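Local coordinates for Pli0006 protein (Listeria innocua, PDB 3OP9) that probably binds DNA as a helix-turn-helix transcriptional regulator of the XRE family, at residues E95-I98 with A99-K102; D106-E109 with T110-N114; I55-A58 with T59-L63. All coordinates share one frame; numbering follows the deposited sequence.

Contact 1. Residues E95-I98 with A99-K102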
# COMPACT_ATOMS: atom_id res chain seq x y z
N GLU A 95 0.91 8.68 17.48
CA GLU A 95 2.11 7.95 17.81
C GLU A 95 2.18 7.66 19.31
O GLU A 95 2.71 6.63 19.74
CB GLU A 95 3.31 8.78 17.38
CG GLU A 95 4.57 8.36 18.05
CD GLU A 95 5.81 8.99 17.46
OE1 GLU A 95 5.76 9.43 16.28
OE2 GLU A 95 6.83 9.01 18.18
N GLU A 96 1.67 8.59 20.12
CA GLU A 96 1.69 8.39 21.57
C GLU A 96 0.84 7.16 21.94
O GLU A 96 1.22 6.37 22.82
CB GLU A 96 1.19 9.65 22.29
CG GLU A 96 2.18 10.81 22.26
CD GLU A 96 2.47 11.36 20.84
OE1 GLU A 96 1.51 11.52 20.03
OE2 GLU A 96 3.66 11.63 20.53
N GLU A 97 -0.30 6.99 21.29
CA GLU A 97 -1.20 5.86 21.60
C GLU A 97 -0.65 4.54 21.06
O GLU A 97 -0.77 3.49 21.71
CB GLU A 97 -2.61 6.08 21.04
CG GLU A 97 -3.38 7.19 21.74
CD GLU A 97 -3.56 6.93 23.24
OE1 GLU A 97 -4.00 5.82 23.59
OE2 GLU A 97 -3.23 7.83 24.05
N ILE A 98 -0.03 4.58 19.90
CA ILE A 98 0.62 3.39 19.38
C ILE A 98 1.80 2.98 20.26
O ILE A 98 2.02 1.81 20.51
CB ILE A 98 1.14 3.65 17.94
CG1 ILE A 98 -0.04 3.86 17.02
CG2 ILE A 98 2.03 2.46 17.45
CD1 ILE A 98 -0.93 2.66 16.88
N ALA A 99 2.56 3.95 20.74
CA ALA A 99 3.65 3.64 21.65
C ALA A 99 3.15 2.88 22.91
O ALA A 99 3.83 1.96 23.41
CB ALA A 99 4.39 4.92 22.05
N LYS A 100 2.00 3.27 23.44
CA LYS A 100 1.46 2.60 24.61
C LYS A 100 1.03 1.18 24.29
O LYS A 100 1.23 0.27 25.09
CB LYS A 100 0.25 3.37 25.18
CG LYS A 100 0.65 4.67 25.87
CD LYS A 100 -0.55 5.52 26.32
CE LYS A 100 -0.05 6.79 27.00
NZ LYS A 100 -1.14 7.63 27.56
N ILE A 101 0.39 1.00 23.14
CA ILE A 101 -0.05 -0.34 22.73
C ILE A 101 1.14 -1.25 22.56
O ILE A 101 1.10 -2.42 22.95
CB ILE A 101 -0.86 -0.27 21.44
CG1 ILE A 101 -2.24 0.35 21.75
CG2 ILE A 101 -1.04 -1.64 20.86
CD1 ILE A 101 -2.98 0.85 20.49
N LYS A 102 2.20 -0.72 21.94
CA LYS A 102 3.42 -1.54 21.79
C LYS A 102 3.98 -1.99 23.13
O LYS A 102 4.41 -3.14 23.29
CB LYS A 102 4.49 -0.74 21.05
CG LYS A 102 5.83 -1.50 20.85
CD LYS A 102 6.79 -0.65 20.01
CE LYS A 102 8.10 -1.41 19.73
NZ LYS A 102 8.85 -1.76 20.99

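Contact 2. Residues D106-E109 with T110-N114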
# COMPACT_ATOMS: atom_id res chain seq x y z
N ASP A 106 4.17 -5.87 24.09
CA ASP A 106 5.53 -6.41 24.38
C ASP A 106 5.60 -6.96 25.82
O ASP A 106 6.23 -8.00 26.10
CB ASP A 106 6.64 -5.34 24.25
CG ASP A 106 6.98 -4.98 22.80
OD1 ASP A 106 6.57 -5.70 21.87
OD2 ASP A 106 7.67 -3.96 22.61
N THR A 107 5.02 -6.22 26.76
CA THR A 107 5.07 -6.63 28.15
C THR A 107 4.38 -7.95 28.33
O THR A 107 4.89 -8.86 28.97
CB THR A 107 4.39 -5.57 29.06
OG1 THR A 107 5.17 -4.38 28.99
CG2 THR A 107 4.34 -6.04 30.52
N VAL A 108 3.19 -8.07 27.77
CA VAL A 108 2.42 -9.28 27.99
C VAL A 108 3.16 -10.44 27.32
O VAL A 108 3.24 -11.53 27.88
CB VAL A 108 0.98 -9.13 27.44
CG1 VAL A 108 0.29 -10.48 27.38
CG2 VAL A 108 0.19 -8.13 28.29
N GLU A 109 3.70 -10.22 26.12
CA GLU A 109 4.48 -11.27 25.47
C GLU A 109 5.69 -11.68 26.27
O GLU A 109 6.06 -12.87 26.28
CB GLU A 109 4.94 -10.84 24.06
CG GLU A 109 3.81 -10.79 23.09
CD GLU A 109 4.27 -10.40 21.69
OE1 GLU A 109 5.48 -10.16 21.48
OE2 GLU A 109 3.39 -10.33 20.81
N THR A 110 6.34 -10.74 26.94
CA THR A 110 7.50 -11.09 27.78
C THR A 110 7.07 -11.89 29.00
O THR A 110 7.74 -12.84 29.41
CB THR A 110 8.25 -9.85 28.28
OG1 THR A 110 8.87 -9.18 27.18
CG2 THR A 110 9.31 -10.24 29.31
N LEU A 111 5.95 -11.51 29.60
CA LEU A 111 5.54 -12.17 30.84
C LEU A 111 4.95 -13.56 30.59
O LEU A 111 5.16 -14.49 31.38
CB LEU A 111 4.48 -11.33 31.52
CG LEU A 111 4.95 -9.99 32.04
CD1 LEU A 111 3.75 -9.22 32.63
CD2 LEU A 111 6.03 -10.16 33.10
N TYR A 112 4.21 -13.68 29.48
CA TYR A 112 3.41 -14.87 29.19
C TYR A 112 3.65 -15.37 27.76
O TYR A 112 2.75 -15.35 26.93
CB TYR A 112 1.93 -14.56 29.35
CG TYR A 112 1.57 -14.09 30.74
CD1 TYR A 112 1.67 -14.95 31.83
CD2 TYR A 112 1.15 -12.79 30.97
CE1 TYR A 112 1.36 -14.52 33.13
CE2 TYR A 112 0.84 -12.35 32.26
CZ TYR A 112 0.94 -13.22 33.33
OH TYR A 112 0.61 -12.77 34.61
N PRO A 113 4.87 -15.83 27.50
CA PRO A 113 5.29 -16.23 26.16
C PRO A 113 4.37 -17.31 25.61
O PRO A 113 4.33 -18.40 26.17
CB PRO A 113 6.68 -16.81 26.38
CG PRO A 113 7.12 -16.34 27.71
CD PRO A 113 5.89 -16.15 28.52
N ASN A 114 3.65 -16.99 24.54
CA ASN A 114 2.80 -17.97 23.87
C ASN A 114 3.47 -19.35 23.85
O ASN A 114 3.35 -20.09 22.88
CB ASN A 114 2.50 -17.52 22.44
CG ASN A 114 1.48 -16.40 22.39
OD1 ASN A 114 1.83 -15.22 22.45
ND2 ASN A 114 0.20 -16.76 22.27
O HOH W 1 8.31 -8.90 24.48

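Contact 3. Residues I55-A58 with T59-L63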
# COMPACT_ATOMS: atom_id res chain seq x y z
N ILE A 55 18.83 -2.09 1.10
CA ILE A 55 18.24 -1.08 1.99
C ILE A 55 18.88 0.29 1.79
O ILE A 55 18.18 1.31 1.80
CB ILE A 55 18.35 -1.50 3.48
CG1 ILE A 55 17.30 -2.58 3.77
CG2 ILE A 55 18.09 -0.30 4.41
CD1 ILE A 55 17.57 -3.34 5.04
N ARG A 56 20.19 0.33 1.58
CA ARG A 56 20.83 1.61 1.31
C ARG A 56 20.31 2.18 0.00
O ARG A 56 20.08 3.39 -0.08
CB ARG A 56 22.37 1.50 1.23
CG ARG A 56 23.08 1.21 2.52
CD ARG A 56 24.59 1.29 2.31
NE ARG A 56 25.35 1.13 3.55
CZ ARG A 56 25.46 2.06 4.49
NH1 ARG A 56 24.84 3.22 4.35
NH2 ARG A 56 26.17 1.82 5.58
N LEU A 57 20.12 1.34 -1.02
CA LEU A 57 19.60 1.87 -2.30
C LEU A 57 18.15 2.33 -2.17
O LEU A 57 17.74 3.38 -2.70
CB LEU A 57 19.70 0.80 -3.40
CG LEU A 57 21.13 0.44 -3.83
CD1 LEU A 57 21.16 -0.82 -4.65
CD2 LEU A 57 21.70 1.63 -4.61
N ALA A 58 17.34 1.53 -1.49
CA ALA A 58 15.91 1.90 -1.36
C ALA A 58 15.78 3.21 -0.60
O ALA A 58 14.93 4.04 -0.92
CB ALA A 58 15.14 0.79 -0.65
N THR A 59 16.63 3.39 0.42
CA THR A 59 16.57 4.59 1.22
C THR A 59 17.02 5.79 0.36
O THR A 59 16.41 6.86 0.38
CB THR A 59 17.47 4.44 2.47
OG1 THR A 59 16.97 3.35 3.27
CG2 THR A 59 17.49 5.71 3.30
N TYR A 60 18.08 5.60 -0.41
CA TYR A 60 18.62 6.71 -1.23
C TYR A 60 17.57 7.19 -2.25
O TYR A 60 17.36 8.39 -2.40
CB TYR A 60 19.89 6.27 -1.94
CG TYR A 60 20.45 7.40 -2.75
CD1 TYR A 60 21.21 8.40 -2.15
CD2 TYR A 60 20.18 7.51 -4.11
CE1 TYR A 60 21.71 9.46 -2.89
CE2 TYR A 60 20.69 8.57 -4.85
CZ TYR A 60 21.45 9.54 -4.22
OH TYR A 60 21.96 10.60 -4.94
N PHE A 61 16.91 6.25 -2.92
CA PHE A 61 15.98 6.53 -4.00
C PHE A 61 14.55 6.67 -3.50
O PHE A 61 13.64 6.89 -4.29
CB PHE A 61 16.05 5.41 -5.05
CG PHE A 61 17.32 5.42 -5.83
CD1 PHE A 61 17.59 6.48 -6.70
CD2 PHE A 61 18.23 4.40 -5.73
CE1 PHE A 61 18.75 6.50 -7.44
CE2 PHE A 61 19.40 4.42 -6.47
CZ PHE A 61 19.66 5.48 -7.33
N HIS A 62 14.35 6.54 -2.19
CA HIS A 62 13.01 6.67 -1.58
C HIS A 62 12.01 5.66 -2.16
O HIS A 62 10.91 6.04 -2.55
CB HIS A 62 12.43 8.07 -1.80
CG HIS A 62 13.31 9.16 -1.28
ND1 HIS A 62 13.80 9.17 0.01
CD2 HIS A 62 13.78 10.29 -1.87
CE1 HIS A 62 14.54 10.25 0.19
NE2 HIS A 62 14.54 10.94 -0.93
N LEU A 63 12.40 4.39 -2.17
CA LEU A 63 11.61 3.33 -2.80
C LEU A 63 11.34 2.26 -1.76
O LEU A 63 12.11 2.12 -0.82
CB LEU A 63 12.43 2.69 -3.92
CG LEU A 63 12.82 3.63 -5.07
CD1 LEU A 63 13.74 2.90 -6.03
CD2 LEU A 63 11.57 4.08 -5.77

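Contact 1. Residues E95-I98 with A99-K102
E95 and A99 are joined by a backbone bond, E95 O taking the N-H of A99 at 2.9 Å, and the next three residues repeat the pattern. K100 N reaches E96 O at 3.3 Å, the longest of the four bonds, while I101 N donates to E97 O at 3.1 Å. K102 N meets I98 O at 2.9 Å. A looser charge pair lies outside this ladder. E97 OE2 and K100 NZ are 4.1 Å apart, beyond a salt bridge, and the two side chains cross obliquely. The lysine is extended beyond CG, whereas the glutamate chain bends at its second torsion (chi2 -59°), which swings its carboxylate toward the amine. These are the first two turns of helix 95-111, where three successive acids at the start would probably interact favourably with the helix dipole; E97 N is hydrogen-bonded to S94 OG. K102 directs its ammonium group onward along the helix to a salt bridge with D106, its last torsion bending NZ out of an otherwise straight chain. Packing close to the backbone is made by aliphatic atoms lying against carbonyl oxygens. A99 CB sits 3.3 Å from E95 O. K100 CG lies 3.5 Å from E96 O as its chain sets out. I101 CG1 is likewise 3.5 Å from E97 O. In I101 the CG1 branch is anti to the carbonyl carbon (chi1 -72°), which lays it back along the preceding turn, and CD1 also approaches E97 O. I98 and I101 are buried and both touch R93. W86 of the second subunit packs on I101 and K102, and N114 of that subunit packs on E97.

Contact 2. Residues D106-E109 with T110-N114
L111 lies back over T107, and its side chain follows the carbonyl of that residue outward. Its CB is 3.6 Å from T107 O. A chi1 of -67° sets CG beside the backbone N of L111, and this brings it closer still, 3.3 Å from T107 O. The tip, CD1, ends 3.9 Å from T107 CG2. The two side chains run side by side in the same direction, methyl against methyl, while T107 OG1 turns to a hydrogen bond with I103 O. Back at its root, L111 CB also lies over one face of the Y112 ring, offset toward the rim. This is the end of helix 95-111, and its last backbone bonds run from T110 N to D106 O, from L111 N to T107 O and from Y112 N to V108 O. Y112 is the first residue to depart from helical angles. Its ring makes a loose apolar contact with V108, CD2 to CG1 at 4.4 Å. P113 has no N-H to continue the ladder, and E109 O has with P113 CA a bent, at best weak, C-H...O contact of 3.4 Å. On another side of the helix a water bridges D106 O, to which it donates at 2.8 Å, and T110 OG1, also 2.8 Å away. The extended E109 side chain carries its carboxylate to salt bridges with R93 of the second subunit and R16 of the fourth. V108 packs on L104 of the second subunit.

Contact 3. Residues I55-A58 with T59-L63
I55 and T59 face each other across the last turns of helix 51-61, which ends in a Schellman motif and belongs to the helix-turn-helix domain, packed against helices 10-21 and 25-32. I55 O accepts two hydrogen bonds from T59, from the hydroxyl OG1 at 2.8 Å and from the backbone N at 2.9 Å, the two donors reaching it from opposite faces of the carbonyl plane. The hydroxyl can turn back to this oxygen because OG1 is anti to its own carbonyl carbon (chi1 -62°); OG1 is also hydrogen-bonded to Y71 OH of the fourth subunit. Y60 N and F61 N continue the helical ladder to R56 O and L57 O. The pattern changes at H62, whose positive phi of 58° takes the chain out of the helix: L63 N returns to A58 O at 2.8 Å, in the carbonyl plane and on a lone pair, and H62 N makes a weak bond to T59 O. Among the apolar groups, L57 and F61 project side by side, with L57 CD2 4.1 Å from F61 CE2, and join a buried surface in which L57 meets L31, L32, F10 and L68 while F61 and L63 touch L17. A58, also buried, tucks its CB 3.3 Å from L63 O, where the chain turns out of the helix, and packs on Y71 of the fourth subunit. The F61 ring meets that of H21 edge-to-face. It also leans on the L57 carbonyl, F61 CD2 standing 3.2 Å from L57 O. Over one face of F61, Y60 CD2 sits above the ring centre, 3.6 Å from its plane, while F61 CE1 lies in the plane of the Y60 ring at its edge.

Overall arrangement
Contacts 1 and 2 share helix 95-111, at its start and its end, with centres about 17 Å apart; contact 3 closes helix 51-61, its centre about 27 Å from that of contact 1 and 34 Å from that of contact 2. Contact 3 lies nearest the chain's centre and, like contact 1, is partly buried; contact 2 is a surface contact. The two helix ends differ in chemistry: a Schellman turn with aromatic and leucine packing, against an end followed by a proline, with water and acidic groups; contact 1 sets an acidic first turn beside lysines. Contacts 1 and 2 both meet the second subunit; contact 1 also meets the third and contact 2 the fourth, the two that contact 3 meets.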